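Local coordinates for protein mirolysin (PDB 6R7V) that is a zinc-dependent metallopeptidase of the pappalysin family of metzincins, caught here as a zymogen whose cysteine switch blocks the metal, at residues 10-15 / 24-29; 64-69 / 192-197; 80-85 / 264-269; 90-95 / 246-251; 288-293 / 299-304. The protein carries 1 engineered substitution. One frame throughout, in Å; residues are numbered along the deposited sequence.

Interaction 1: residues 10-15 / 24-29; sequences LNMEQI and QRITDW
Met12 and Ile26 face each other across two successive helices of the N-terminal region, their CA atoms 8.9 Å apart. The contact is apolar, and Ile26 is its common partner. The bent chain of Met12 (chi2 -50°, chi3 -61°) carries the methyl group to the isoleucine, and the two side chains meet tip to tip. Met12 CE lies 3.6 Å from Ile26 CG2. The other branch of Ile26 ends in CD1, which packs 4.0 Å from Leu10 CD2 just before the first helix. Ile15, one turn further on, adds a looser touch at nearly a right angle, with CD1 4.2 Å from Ile26 CD1. Asn11 is the N-cap residue of the first helix. Its OD1 accepts from Gln14 N at 3.1 Å, with a nearly straight N-H at 165°. The donor sits above the carbonyl plane of the asparagine. Helices 12-18 and 20-32 follow Cys6, a zinc ligand, and the Leu10 side chain lies about 9 Å from the zinc ion, consistent with the pro-segment of a cysteine-switch zymogen. Ile26 also rests on Phe171 and Arg216 in loops, and Trp29 NE1 bonds Asp214, so helix 20-32 is held against the body of the enzyme.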
# COMPACT_ATOMS: atom_id res chain seq x y z
N LEU A 10 4.16 -8.90 -8.79
CA LEU A 10 5.55 -9.13 -9.15
C LEU A 10 5.77 -10.60 -9.43
O LEU A 10 6.26 -11.35 -8.59
CB LEU A 10 6.53 -8.65 -8.06
CG LEU A 10 6.61 -7.13 -7.82
CD1 LEU A 10 7.54 -6.82 -6.64
CD2 LEU A 10 7.13 -6.37 -9.07
N ASN A 11 5.36 -11.03 -10.63
CA ASN A 11 5.53 -12.41 -11.07
C ASN A 11 6.96 -12.55 -11.54
O ASN A 11 7.29 -12.15 -12.66
CB ASN A 11 4.50 -12.75 -12.15
CG ASN A 11 4.56 -14.19 -12.57
OD1 ASN A 11 5.64 -14.80 -12.61
ND2 ASN A 11 3.41 -14.78 -12.87
N MET A 12 7.82 -13.05 -10.65
CA MET A 12 9.25 -13.08 -10.90
C MET A 12 9.63 -13.93 -12.10
O MET A 12 10.53 -13.50 -12.83
CB MET A 12 10.03 -13.48 -9.65
CG MET A 12 9.90 -12.46 -8.52
SD MET A 12 10.22 -10.71 -8.95
CE MET A 12 11.88 -10.78 -9.48
N GLU A 13 8.95 -15.08 -12.34
CA GLU A 13 9.17 -15.92 -13.53
C GLU A 13 8.91 -15.10 -14.80
O GLU A 13 9.71 -15.17 -15.75
CB GLU A 13 8.24 -17.16 -13.49
CG GLU A 13 8.31 -18.07 -14.70
CD GLU A 13 7.37 -19.27 -14.77
OE1 GLU A 13 6.98 -19.64 -15.90
OE2 GLU A 13 7.05 -19.85 -13.71
N GLN A 14 7.79 -14.36 -14.83
CA GLN A 14 7.42 -13.54 -15.99
C GLN A 14 8.36 -12.37 -16.15
O GLN A 14 8.76 -12.08 -17.27
CB GLN A 14 5.97 -13.03 -15.85
CG GLN A 14 5.44 -12.30 -17.09
CD GLN A 14 3.97 -11.99 -16.95
OE1 GLN A 14 3.21 -12.73 -16.31
NE2 GLN A 14 3.52 -10.90 -17.55
N ILE A 15 8.71 -11.68 -15.04
CA ILE A 15 9.59 -10.51 -15.11
C ILE A 15 10.99 -10.92 -15.61
O ILE A 15 11.57 -10.19 -16.41
CB ILE A 15 9.63 -9.80 -13.74
CG1 ILE A 15 8.27 -9.15 -13.48
CG2 ILE A 15 10.78 -8.78 -13.65
CD1 ILE A 15 8.10 -8.59 -12.04
N GLN A 24 16.76 -7.87 -12.61
CA GLN A 24 18.06 -7.64 -11.99
C GLN A 24 17.90 -6.66 -10.81
O GLN A 24 18.45 -6.94 -9.74
CB GLN A 24 19.07 -7.09 -13.03
CG GLN A 24 20.46 -6.79 -12.47
CD GLN A 24 21.21 -8.05 -12.09
OE1 GLN A 24 21.52 -8.90 -12.93
NE2 GLN A 24 21.50 -8.19 -10.82
N ARG A 25 17.15 -5.55 -11.00
CA ARG A 25 16.93 -4.54 -9.96
C ARG A 25 16.25 -5.12 -8.74
O ARG A 25 16.63 -4.80 -7.62
CB ARG A 25 16.11 -3.36 -10.49
CG ARG A 25 16.92 -2.37 -11.32
CD ARG A 25 16.20 -1.03 -11.41
NE ARG A 25 15.80 -0.70 -12.78
CZ ARG A 25 14.56 -0.77 -13.24
NH1 ARG A 25 13.56 -1.14 -12.45
NH2 ARG A 25 14.30 -0.46 -14.50
N ILE A 26 15.24 -5.97 -8.95
CA ILE A 26 14.53 -6.57 -7.81
C ILE A 26 15.45 -7.55 -7.08
O ILE A 26 15.51 -7.53 -5.85
CB ILE A 26 13.22 -7.24 -8.28
CG1 ILE A 26 12.21 -6.21 -8.80
CG2 ILE A 26 12.61 -8.07 -7.15
CD1 ILE A 26 11.10 -6.81 -9.72
N THR A 27 16.19 -8.39 -7.84
CA THR A 27 17.11 -9.34 -7.23
C THR A 27 18.18 -8.61 -6.43
O THR A 27 18.48 -9.06 -5.32
CB THR A 27 17.73 -10.22 -8.32
OG1 THR A 27 16.67 -10.86 -9.03
CG2 THR A 27 18.69 -11.28 -7.78
N ASP A 28 18.74 -7.49 -6.95
CA ASP A 28 19.77 -6.70 -6.25
C ASP A 28 19.19 -6.15 -4.96
O ASP A 28 19.81 -6.24 -3.90
CB ASP A 28 20.30 -5.52 -7.10
CG ASP A 28 21.12 -5.85 -8.33
OD1 ASP A 28 21.74 -6.93 -8.36
OD2 ASP A 28 21.17 -5.00 -9.25
N TRP A 29 17.97 -5.60 -5.04
CA TRP A 29 17.29 -5.04 -3.87
C TRP A 29 17.16 -6.08 -2.75
O TRP A 29 17.50 -5.80 -1.59
CB TRP A 29 15.91 -4.54 -4.32
CG TRP A 29 15.15 -3.82 -3.24
CD1 TRP A 29 14.27 -4.36 -2.35
CD2 TRP A 29 15.21 -2.42 -2.94
NE1 TRP A 29 13.81 -3.40 -1.48
CE2 TRP A 29 14.35 -2.19 -1.85
CE3 TRP A 29 15.91 -1.34 -3.50
CZ2 TRP A 29 14.17 -0.91 -1.30
CZ3 TRP A 29 15.72 -0.07 -2.96
CH2 TRP A 29 14.89 0.13 -1.85

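Interaction 2: residues 64-69 / 192-197; sequences DAQIIS and DGSAES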
# COMPACT_ATOMS: atom_id res chain seq x y z
N ASP A 64 -14.34 15.40 1.97
CA ASP A 64 -13.22 15.50 2.88
C ASP A 64 -13.37 14.43 3.99
O ASP A 64 -12.37 13.78 4.35
CB ASP A 64 -13.18 16.90 3.54
CG ASP A 64 -12.66 18.05 2.70
OD1 ASP A 64 -12.59 19.18 3.22
OD2 ASP A 64 -12.30 17.82 1.51
N ALA A 65 -14.62 14.22 4.50
CA ALA A 65 -14.91 13.21 5.53
C ALA A 65 -14.54 11.82 5.02
O ALA A 65 -14.00 11.04 5.78
CB ALA A 65 -16.38 13.25 5.95
N GLN A 66 -14.77 11.54 3.73
CA GLN A 66 -14.42 10.25 3.12
C GLN A 66 -12.89 10.05 3.17
O GLN A 66 -12.38 8.99 3.54
CB GLN A 66 -14.94 10.16 1.69
CG GLN A 66 -15.04 8.74 1.14
CD GLN A 66 -16.02 7.86 1.89
OE1 GLN A 66 -17.06 8.33 2.38
NE2 GLN A 66 -15.72 6.58 1.96
N ILE A 67 -12.14 11.11 2.86
CA ILE A 67 -10.68 11.07 2.85
C ILE A 67 -10.12 10.92 4.28
O ILE A 67 -9.22 10.09 4.53
CB ILE A 67 -10.13 12.32 2.17
CG1 ILE A 67 -10.50 12.29 0.68
CG2 ILE A 67 -8.63 12.43 2.42
CD1 ILE A 67 -10.31 13.64 0.02
N ILE A 68 -10.69 11.69 5.23
CA ILE A 68 -10.25 11.59 6.62
C ILE A 68 -10.51 10.16 7.15
O ILE A 68 -9.68 9.61 7.88
CB ILE A 68 -11.01 12.67 7.42
CG1 ILE A 68 -10.47 14.07 7.04
CG2 ILE A 68 -10.99 12.42 8.97
CD1 ILE A 68 -11.35 15.22 7.49
N SER A 69 -11.64 9.55 6.75
CA SER A 69 -11.90 8.18 7.18
C SER A 69 -10.83 7.23 6.64
O SER A 69 -10.47 6.30 7.35
CB SER A 69 -13.29 7.71 6.78
OG SER A 69 -13.40 7.32 5.43
N ASP A 192 -16.97 3.06 4.67
CA ASP A 192 -18.42 3.31 4.63
C ASP A 192 -18.65 4.57 3.75
O ASP A 192 -17.90 4.76 2.79
CB ASP A 192 -19.02 3.40 6.06
CG ASP A 192 -18.71 2.18 6.92
OD1 ASP A 192 -18.50 1.08 6.34
OD2 ASP A 192 -18.69 2.31 8.17
N GLY A 193 -19.65 5.40 4.04
CA GLY A 193 -19.89 6.59 3.23
C GLY A 193 -20.10 6.26 1.77
O GLY A 193 -20.92 5.40 1.44
N SER A 194 -19.31 6.92 0.89
CA SER A 194 -19.40 6.72 -0.55
C SER A 194 -18.69 5.47 -1.05
O SER A 194 -18.83 5.12 -2.23
CB SER A 194 -18.84 7.93 -1.29
OG SER A 194 -17.48 8.17 -0.96
N ALA A 195 -17.93 4.77 -0.18
CA ALA A 195 -17.21 3.58 -0.64
C ALA A 195 -18.17 2.44 -0.92
O ALA A 195 -19.18 2.29 -0.21
CB ALA A 195 -16.16 3.16 0.37
N GLU A 196 -17.89 1.67 -1.97
CA GLU A 196 -18.76 0.60 -2.43
C GLU A 196 -18.36 -0.76 -1.93
O GLU A 196 -17.22 -1.21 -2.08
CB GLU A 196 -18.83 0.59 -3.95
CG GLU A 196 -19.59 1.80 -4.47
CD GLU A 196 -19.76 1.89 -5.97
OE1 GLU A 196 -20.00 3.01 -6.46
OE2 GLU A 196 -19.65 0.84 -6.65
N SER A 197 -19.33 -1.43 -1.32
CA SER A 197 -19.19 -2.79 -0.84
C SER A 197 -18.84 -3.73 -2.03
O SER A 197 -19.35 -3.48 -3.14
CB SER A 197 -20.51 -3.21 -0.19
OG SER A 197 -20.44 -4.57 0.17
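Gln66 reaches the turn at Gly193 and Ser194 because its CG stands opposite the backbone N (chi1 -161°) and the chain then bends at chi2 (63°). This lays the terminal amide against the backbone of the 192-195 turn. Gln66 OE1 accepts from Ser194 N at 3.0 Å, the N-H lying well above the carbonyl plane of the glutamine. Gln66 NE2 donates to Asp192 O, also at 3.0 Å, with an angle of 162° at the hydrogen. The acceptor lies close to the amide plane. Asp192 O also takes the turn's own bond from Ala195 N, and the two donors come to it from opposite faces. Ser194 OG sits 3.2 Å from Gln66 CD, but its angle to OE1 is too poor for a bond. The turn is type II', with Gly193 at a positive phi that suits glycine. Gln66 NE2 has a further acceptor in Phe189 O, and Ser69 OG, bonded to Gln66 O, also pairs with Arg191 N. Helix 64-77 is thereby joined to the loop after strand 182-185. One buried amide uses both ends on complementary backbone groups. Its flip is therefore disfavoured, and it links helix and loop without a charge.

Interaction 3: residues 80-85 / 264-269; sequences RMNADQ and MNYMDY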
# COMPACT_ATOMS: atom_id res chain seq x y z
N ARG A 80 -2.12 -1.81 14.64
CA ARG A 80 -2.96 -2.87 15.21
C ARG A 80 -4.04 -2.29 16.17
O ARG A 80 -4.28 -2.80 17.28
CB ARG A 80 -2.13 -3.98 15.87
CG ARG A 80 -2.99 -5.25 16.03
CD ARG A 80 -2.25 -6.58 15.95
NE ARG A 80 -3.19 -7.71 16.05
CZ ARG A 80 -3.94 -8.19 15.05
NH1 ARG A 80 -3.89 -7.64 13.83
NH2 ARG A 80 -4.78 -9.20 15.27
N MET A 81 -4.71 -1.23 15.71
CA MET A 81 -5.81 -0.61 16.41
C MET A 81 -7.11 -0.80 15.66
O MET A 81 -8.12 -0.21 16.05
CB MET A 81 -5.51 0.86 16.67
CG MET A 81 -4.41 1.03 17.69
SD MET A 81 -3.95 2.76 17.87
CE MET A 81 -5.36 3.35 18.69
N ASN A 82 -7.11 -1.66 14.63
CA ASN A 82 -8.35 -2.02 13.92
C ASN A 82 -9.22 -2.85 14.86
O ASN A 82 -8.73 -3.84 15.41
CB ASN A 82 -8.02 -2.81 12.63
CG ASN A 82 -6.99 -3.91 12.79
OD1 ASN A 82 -5.85 -3.66 13.26
ND2 ASN A 82 -7.34 -5.13 12.33
N ALA A 83 -10.49 -2.49 15.04
CA ALA A 83 -11.33 -3.30 15.94
C ALA A 83 -11.44 -4.75 15.49
O ALA A 83 -11.51 -5.66 16.34
CB ALA A 83 -12.72 -2.69 16.08
N ASP A 84 -11.40 -5.01 14.16
CA ASP A 84 -11.49 -6.39 13.68
C ASP A 84 -10.20 -7.20 13.92
O ASP A 84 -10.17 -8.36 13.51
CB ASP A 84 -11.96 -6.49 12.22
CG ASP A 84 -11.12 -5.80 11.15
OD1 ASP A 84 -10.01 -5.32 11.46
OD2 ASP A 84 -11.59 -5.73 9.99
N GLN A 85 -9.20 -6.66 14.68
CA GLN A 85 -8.02 -7.45 15.12
C GLN A 85 -8.52 -8.64 15.95
O GLN A 85 -7.89 -9.71 15.95
CB GLN A 85 -7.02 -6.59 15.92
CG GLN A 85 -7.47 -6.01 17.28
CD GLN A 85 -7.50 -7.01 18.41
OE1 GLN A 85 -6.68 -7.91 18.48
NE2 GLN A 85 -8.48 -6.88 19.29
N MET A 264 -6.52 -13.66 5.65
CA MET A 264 -6.96 -12.41 6.29
C MET A 264 -5.80 -11.38 6.38
O MET A 264 -5.95 -10.33 7.00
CB MET A 264 -7.63 -12.66 7.65
CG MET A 264 -6.75 -13.16 8.79
SD MET A 264 -5.86 -14.72 8.56
CE MET A 264 -7.23 -15.86 8.33
N ASN A 265 -4.67 -11.71 5.78
CA ASN A 265 -3.55 -10.77 5.66
C ASN A 265 -3.93 -9.67 4.69
O ASN A 265 -4.55 -9.95 3.65
CB ASN A 265 -2.32 -11.50 5.16
CG ASN A 265 -1.06 -10.67 5.32
OD1 ASN A 265 -0.73 -9.87 4.45
ND2 ASN A 265 -0.38 -10.81 6.45
N TYR A 266 -3.53 -8.41 4.97
CA TYR A 266 -3.87 -7.33 4.04
C TYR A 266 -3.28 -7.50 2.65
O TYR A 266 -3.79 -6.88 1.70
CB TYR A 266 -3.38 -5.98 4.59
CG TYR A 266 -3.98 -5.62 5.94
CD1 TYR A 266 -5.36 -5.54 6.12
CD2 TYR A 266 -3.18 -5.39 7.05
CE1 TYR A 266 -5.92 -5.27 7.36
CE2 TYR A 266 -3.73 -5.08 8.29
CZ TYR A 266 -5.10 -5.04 8.44
OH TYR A 266 -5.64 -4.75 9.67
N MET A 267 -2.22 -8.32 2.50
CA MET A 267 -1.58 -8.49 1.21
C MET A 267 -2.16 -9.65 0.40
O MET A 267 -1.56 -10.06 -0.59
CB MET A 267 -0.06 -8.66 1.40
CG MET A 267 0.59 -7.44 2.09
SD MET A 267 0.06 -5.79 1.49
CE MET A 267 0.64 -5.86 -0.23
N ASP A 268 -3.35 -10.13 0.79
CA ASP A 268 -4.08 -11.09 -0.04
C ASP A 268 -5.10 -10.29 -0.87
O ASP A 268 -5.02 -9.05 -0.93
CB ASP A 268 -4.74 -12.21 0.83
CG ASP A 268 -4.91 -13.54 0.08
OD1 ASP A 268 -5.04 -13.52 -1.16
OD2 ASP A 268 -4.89 -14.59 0.73
N TYR A 269 -6.04 -10.98 -1.56
CA TYR A 269 -7.05 -10.35 -2.42
C TYR A 269 -8.45 -10.49 -1.86
O TYR A 269 -9.44 -10.33 -2.58
CB TYR A 269 -7.02 -10.94 -3.85
CG TYR A 269 -6.01 -10.35 -4.81
CD1 TYR A 269 -5.22 -9.25 -4.46
CD2 TYR A 269 -5.90 -10.85 -6.10
CE1 TYR A 269 -4.36 -8.66 -5.38
CE2 TYR A 269 -5.02 -10.28 -7.02
CZ TYR A 269 -4.26 -9.18 -6.66
OH TYR A 269 -3.37 -8.65 -7.56
O HOH W 1 -3.70 -4.36 11.73
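Tyr266 belongs to the Met-turn of this metzincin, a type I turn from Asn265 to Asp268, and its hydroxyl end meets Asn82 in the loop after helix 64-77. Asn82 holds CG between its backbone N and carbonyl carbon (chi1 45°), turning its amide to the hydroxyl. Asn82 ND2 is 3.2 Å from Tyr266 OH, near the ring plane, but the angle is too poor for a hydrogen bond. The amide and ring planes are turned 65° apart. A water joins the two side chains instead: it lies 2.7 Å from Asn82 OD1 and 2.9 Å from Tyr266 OH, in the plane of the ring at its edge. Asn82 ND2 donates to Asp84 OD1 at 2.8 Å, almost straight at 171°, and it has a further acceptor in Asn276 O. Asp84 in turn forms a salt bridge with Arg203 of helix 203-212. Within the turn, Asn265 OD1 accepts from Met267 N at 2.9 Å, an Asx turn. Tyr266 O bonds the ring nitrogen ND1 of the zinc ligand His207, and Met267 touches the zinc ligand His211. A methionine turn beneath the histidines of the zinc site is the feature from which metzincins take their name.

Interaction 4: residues 90-95 / 246-251; sequences SAFANL and PSFPKT
Phe92 and Phe248 make the tighter part of this contact, while Ala91 and the outer side of Phe248 form its looser, surface side. Phe92 is buried. Its CE2 comes 3.9 Å from Phe248 CE1, so an edge of the Phe248 ring is met close to its own plane. The centroids are 6.0 Å apart and the planes stand at 75°; the rings meet obliquely, neither stacked nor edge-to-face. The first torsions steer the rings together: Phe92 has CG opposite its carbonyl carbon (chi1 -67°), whereas Phe248 has CG opposite its backbone N (chi1 176°). Ala91 contributes a longer touch, with CB 4.3 Å from Phe248 CZ. Here both residues lie at the surface. One face of the Phe248 ring is covered by its own neighbour, since Pro249 CB lies 3.8 Å above the ring plane, over its centre. The peptide bond before Pro249 is cis, which turns the proline back upon the aromatic ring. Phe92 also packs on Met262, and Phe248 touches Pro89. The loop carrying Phe248 runs between strands 243-244 and 269-270, and the half-cystines Cys245 and Cys254 lie along it, each in a disulfide. The contact joins the short, weakly bonded helix about 90-93 to this disulfide-braced loop, whose Phe-Pro pair is a classic aromatic-cis-proline step.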
# COMPACT_ATOMS: atom_id res chain seq x y z
N SER A 90 -6.94 -17.13 16.49
CA SER A 90 -5.98 -17.20 17.60
C SER A 90 -4.68 -17.83 17.17
O SER A 90 -3.64 -17.39 17.65
CB SER A 90 -6.56 -17.97 18.79
OG SER A 90 -6.94 -19.27 18.37
N ALA A 91 -4.70 -18.80 16.22
CA ALA A 91 -3.46 -19.43 15.74
C ALA A 91 -2.54 -18.45 15.00
O ALA A 91 -1.33 -18.69 14.95
CB ALA A 91 -3.77 -20.62 14.85
N PHE A 92 -3.08 -17.34 14.47
CA PHE A 92 -2.28 -16.33 13.76
C PHE A 92 -2.14 -15.02 14.55
O PHE A 92 -1.28 -14.20 14.21
CB PHE A 92 -2.90 -16.01 12.41
CG PHE A 92 -2.93 -17.07 11.33
CD1 PHE A 92 -1.80 -17.82 11.03
CD2 PHE A 92 -4.08 -17.28 10.57
CE1 PHE A 92 -1.81 -18.76 9.99
CE2 PHE A 92 -4.10 -18.23 9.55
CZ PHE A 92 -2.96 -18.93 9.24
N ALA A 93 -3.00 -14.79 15.58
CA ALA A 93 -2.97 -13.52 16.33
C ALA A 93 -1.61 -13.29 16.97
O ALA A 93 -1.16 -12.14 17.03
CB ALA A 93 -4.06 -13.50 17.38
N ASN A 94 -0.91 -14.36 17.38
CA ASN A 94 0.41 -14.28 17.99
C ASN A 94 1.51 -13.88 16.97
O ASN A 94 2.57 -13.40 17.37
CB ASN A 94 0.75 -15.63 18.67
CG ASN A 94 0.15 -16.83 17.98
OD1 ASN A 94 0.46 -17.13 16.82
ND2 ASN A 94 -0.73 -17.55 18.67
N LEU A 95 1.20 -13.96 15.65
CA LEU A 95 2.12 -13.53 14.59
C LEU A 95 1.81 -12.13 14.12
O LEU A 95 2.58 -11.59 13.32
CB LEU A 95 2.06 -14.47 13.36
CG LEU A 95 2.30 -15.95 13.60
CD1 LEU A 95 2.06 -16.74 12.30
CD2 LEU A 95 3.72 -16.18 14.07
N PRO A 246 -13.10 -16.23 2.84
CA PRO A 246 -12.91 -17.64 3.19
C PRO A 246 -13.20 -17.94 4.65
O PRO A 246 -13.34 -17.04 5.49
CB PRO A 246 -11.40 -17.86 2.94
CG PRO A 246 -11.02 -16.80 1.96
CD PRO A 246 -11.81 -15.61 2.45
N SER A 247 -13.28 -19.23 4.96
CA SER A 247 -13.53 -19.67 6.33
C SER A 247 -12.29 -20.30 6.91
O SER A 247 -11.58 -21.04 6.23
CB SER A 247 -14.71 -20.63 6.39
OG SER A 247 -15.06 -20.91 7.74
N PHE A 248 -11.99 -19.95 8.13
CA PHE A 248 -10.81 -20.49 8.80
C PHE A 248 -11.07 -21.91 9.32
O PHE A 248 -12.10 -22.14 9.96
CB PHE A 248 -10.39 -19.61 9.98
CG PHE A 248 -9.22 -20.17 10.76
CD1 PHE A 248 -7.92 -19.97 10.33
CD2 PHE A 248 -9.44 -20.93 11.91
CE1 PHE A 248 -6.84 -20.52 11.03
CE2 PHE A 248 -8.35 -21.46 12.62
CZ PHE A 248 -7.06 -21.25 12.17
N PRO A 249 -10.09 -22.84 9.17
CA PRO A 249 -8.84 -22.71 8.41
C PRO A 249 -9.00 -23.03 6.93
O PRO A 249 -9.88 -23.84 6.55
CB PRO A 249 -7.93 -23.75 9.09
CG PRO A 249 -8.87 -24.83 9.56
CD PRO A 249 -10.23 -24.18 9.77
N LYS A 250 -8.19 -22.37 6.08
CA LYS A 250 -8.17 -22.69 4.65
C LYS A 250 -6.78 -23.23 4.32
O LYS A 250 -5.80 -22.52 4.46
CB LYS A 250 -8.52 -21.49 3.76
CG LYS A 250 -8.66 -21.91 2.28
CD LYS A 250 -9.22 -20.84 1.39
CE LYS A 250 -9.23 -21.30 -0.06
NZ LYS A 250 -9.73 -20.22 -0.95
N THR A 251 -6.69 -24.49 3.91
CA THR A 251 -5.40 -25.06 3.56
C THR A 251 -5.28 -25.10 2.03
O THR A 251 -6.28 -24.93 1.33
CB THR A 251 -5.26 -26.47 4.18
OG1 THR A 251 -6.26 -27.31 3.62
CG2 THR A 251 -5.41 -26.46 5.70

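Interaction 5: residues 288-293 / 299-304; sequences SLFDTQ and EMQIYA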
# COMPACT_ATOMS: atom_id res chain seq x y z
N SER A 288 12.03 -1.16 7.90
CA SER A 288 13.43 -1.15 7.46
C SER A 288 13.71 -0.05 6.43
O SER A 288 14.86 0.41 6.34
CB SER A 288 13.83 -2.52 6.90
OG SER A 288 13.28 -2.77 5.62
N LEU A 289 12.69 0.41 5.70
CA LEU A 289 12.86 1.47 4.69
C LEU A 289 13.18 2.81 5.33
O LEU A 289 13.60 3.73 4.63
CB LEU A 289 11.60 1.62 3.85
CG LEU A 289 11.15 0.38 3.08
CD1 LEU A 289 9.82 0.62 2.44
CD2 LEU A 289 12.14 0.01 1.97
N PHE A 290 13.04 2.91 6.67
CA PHE A 290 13.28 4.17 7.35
C PHE A 290 14.57 4.11 8.17
O PHE A 290 14.79 4.98 9.00
CB PHE A 290 12.07 4.53 8.19
CG PHE A 290 10.84 4.68 7.34
CD1 PHE A 290 10.47 5.92 6.82
CD2 PHE A 290 10.02 3.58 7.08
CE1 PHE A 290 9.33 6.05 6.04
CE2 PHE A 290 8.87 3.72 6.29
CZ PHE A 290 8.55 4.94 5.77
N ASP A 291 15.43 3.10 7.91
CA ASP A 291 16.75 2.99 8.53
C ASP A 291 17.39 4.39 8.47
O ASP A 291 17.44 4.96 7.39
CB ASP A 291 17.57 1.95 7.74
CG ASP A 291 18.99 1.77 8.16
OD1 ASP A 291 19.77 2.74 8.05
OD2 ASP A 291 19.35 0.65 8.56
N THR A 292 17.78 4.96 9.62
CA THR A 292 18.24 6.36 9.70
C THR A 292 19.52 6.67 8.90
O THR A 292 19.78 7.85 8.62
CB THR A 292 18.43 6.80 11.16
OG1 THR A 292 19.44 6.00 11.74
CG2 THR A 292 17.14 6.71 11.99
N GLN A 293 20.30 5.65 8.53
CA GLN A 293 21.57 5.87 7.82
C GLN A 293 21.47 5.56 6.33
O GLN A 293 22.07 6.27 5.53
CB GLN A 293 22.70 5.02 8.45
CG GLN A 293 22.90 5.19 9.96
CD GLN A 293 23.05 6.61 10.45
OE1 GLN A 293 23.94 7.36 10.02
NE2 GLN A 293 22.20 7.01 11.38
N GLU A 299 14.56 10.22 4.61
CA GLU A 299 14.39 11.68 4.53
C GLU A 299 12.97 12.10 4.93
O GLU A 299 12.78 13.19 5.47
CB GLU A 299 14.70 12.21 3.13
CG GLU A 299 15.32 13.60 3.13
CD GLU A 299 14.51 14.67 2.43
OE1 GLU A 299 14.84 15.01 1.28
OE2 GLU A 299 13.54 15.18 3.05
N MET A 300 11.98 11.22 4.68
CA MET A 300 10.62 11.54 5.02
C MET A 300 10.50 11.78 6.52
O MET A 300 9.62 12.52 6.96
CB MET A 300 9.70 10.40 4.57
CG MET A 300 8.26 10.71 4.78
SD MET A 300 7.27 9.47 3.99
CE MET A 300 7.29 10.09 2.27
N GLN A 301 11.39 11.17 7.32
CA GLN A 301 11.30 11.36 8.76
C GLN A 301 11.91 12.66 9.25
O GLN A 301 11.56 13.09 10.34
CB GLN A 301 11.94 10.18 9.49
CG GLN A 301 11.21 8.86 9.18
CD GLN A 301 9.73 8.98 9.42
OE1 GLN A 301 9.28 9.11 10.58
NE2 GLN A 301 8.95 8.98 8.33
N ILE A 302 12.81 13.27 8.47
CA ILE A 302 13.53 14.48 8.92
C ILE A 302 12.56 15.66 9.09
O ILE A 302 12.60 16.35 10.11
CB ILE A 302 14.71 14.83 7.97
CG1 ILE A 302 15.74 13.65 7.84
CG2 ILE A 302 15.44 16.13 8.42
CD1 ILE A 302 16.43 13.14 9.12
N TYR A 303 11.65 15.84 8.14
CA TYR A 303 10.75 16.97 8.24
C TYR A 303 9.29 16.55 8.46
O TYR A 303 8.42 17.41 8.34
CB TYR A 303 10.88 17.84 6.96
CG TYR A 303 12.32 18.17 6.63
CD1 TYR A 303 13.02 19.11 7.38
CD2 TYR A 303 13.00 17.49 5.63
CE1 TYR A 303 14.37 19.39 7.12
CE2 TYR A 303 14.34 17.77 5.35
CZ TYR A 303 15.02 18.72 6.10
OH TYR A 303 16.36 18.96 5.86
N ALA A 304 9.01 15.28 8.86
CA ALA A 304 7.61 14.86 9.02
C ALA A 304 6.82 15.69 10.02
O ALA A 304 5.68 16.04 9.73
CB ALA A 304 7.52 13.39 9.40
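Phe290 and Gln301 pack where the segment after helix 280-288 folds back beside the short, weakly bonded helix 299-302, next to strand 45-55. Their CA atoms are 7.6 Å apart. Phe290 has CG opposite its carbonyl carbon (chi1 -60°), which directs the ring toward the helix. Gln301 bends at chi2 (-53°) and brings its amide up to the CD1-CE1 side of the ring, the two planes standing 85° apart. Gln301 NE2 lies 3.7 Å from both Phe290 CD1 and Phe290 CE1, while Gln301 CG is 3.8 Å from Phe290 CD1. The polar end of Gln301 has its partner elsewhere: NE2 donates to Leu46 O of strand 45-55. Met300 adds a marginal touch, its SD at the ring edge and 4.5 Å from Phe290 CE1. Phe290 is buried, and Ile45, Ile47 and Leu213 also pack against it. Two turns shape the backbone here. A type I turn runs from Ser288 to Asp291, and Asp291 OD1 then accepts from Gln293 N at 3.0 Å, an Asx turn. With Phe290, Met300 and Gln301 all touching strand 45-55, the C-terminal segment covers that strand of the mixed sheet.

In the fold
Interaction 1 closes first, joining two successive N-terminal helices with only eight residues, mostly helical, between the segments. Interactions 2, 3 and 4 span much longer stretches. Helix 64-77 goes to the loop at 192-197 in interaction 2, which crosses both interaction 3 and interaction 4. Interaction 4 falls wholly within the span of interaction 3, and the two touch where Met264 SD packs 3.7 Å from Phe92 CD2. Together they tie the region after helix 64-77 to the Met-turn region. Interaction 5 closes a short loop near the C terminus. It touches interaction 1 where Trp29 CZ2 lies 4.0 Å from Leu289 CD2, so helix 20-32 packs on the segment after helix 280-288.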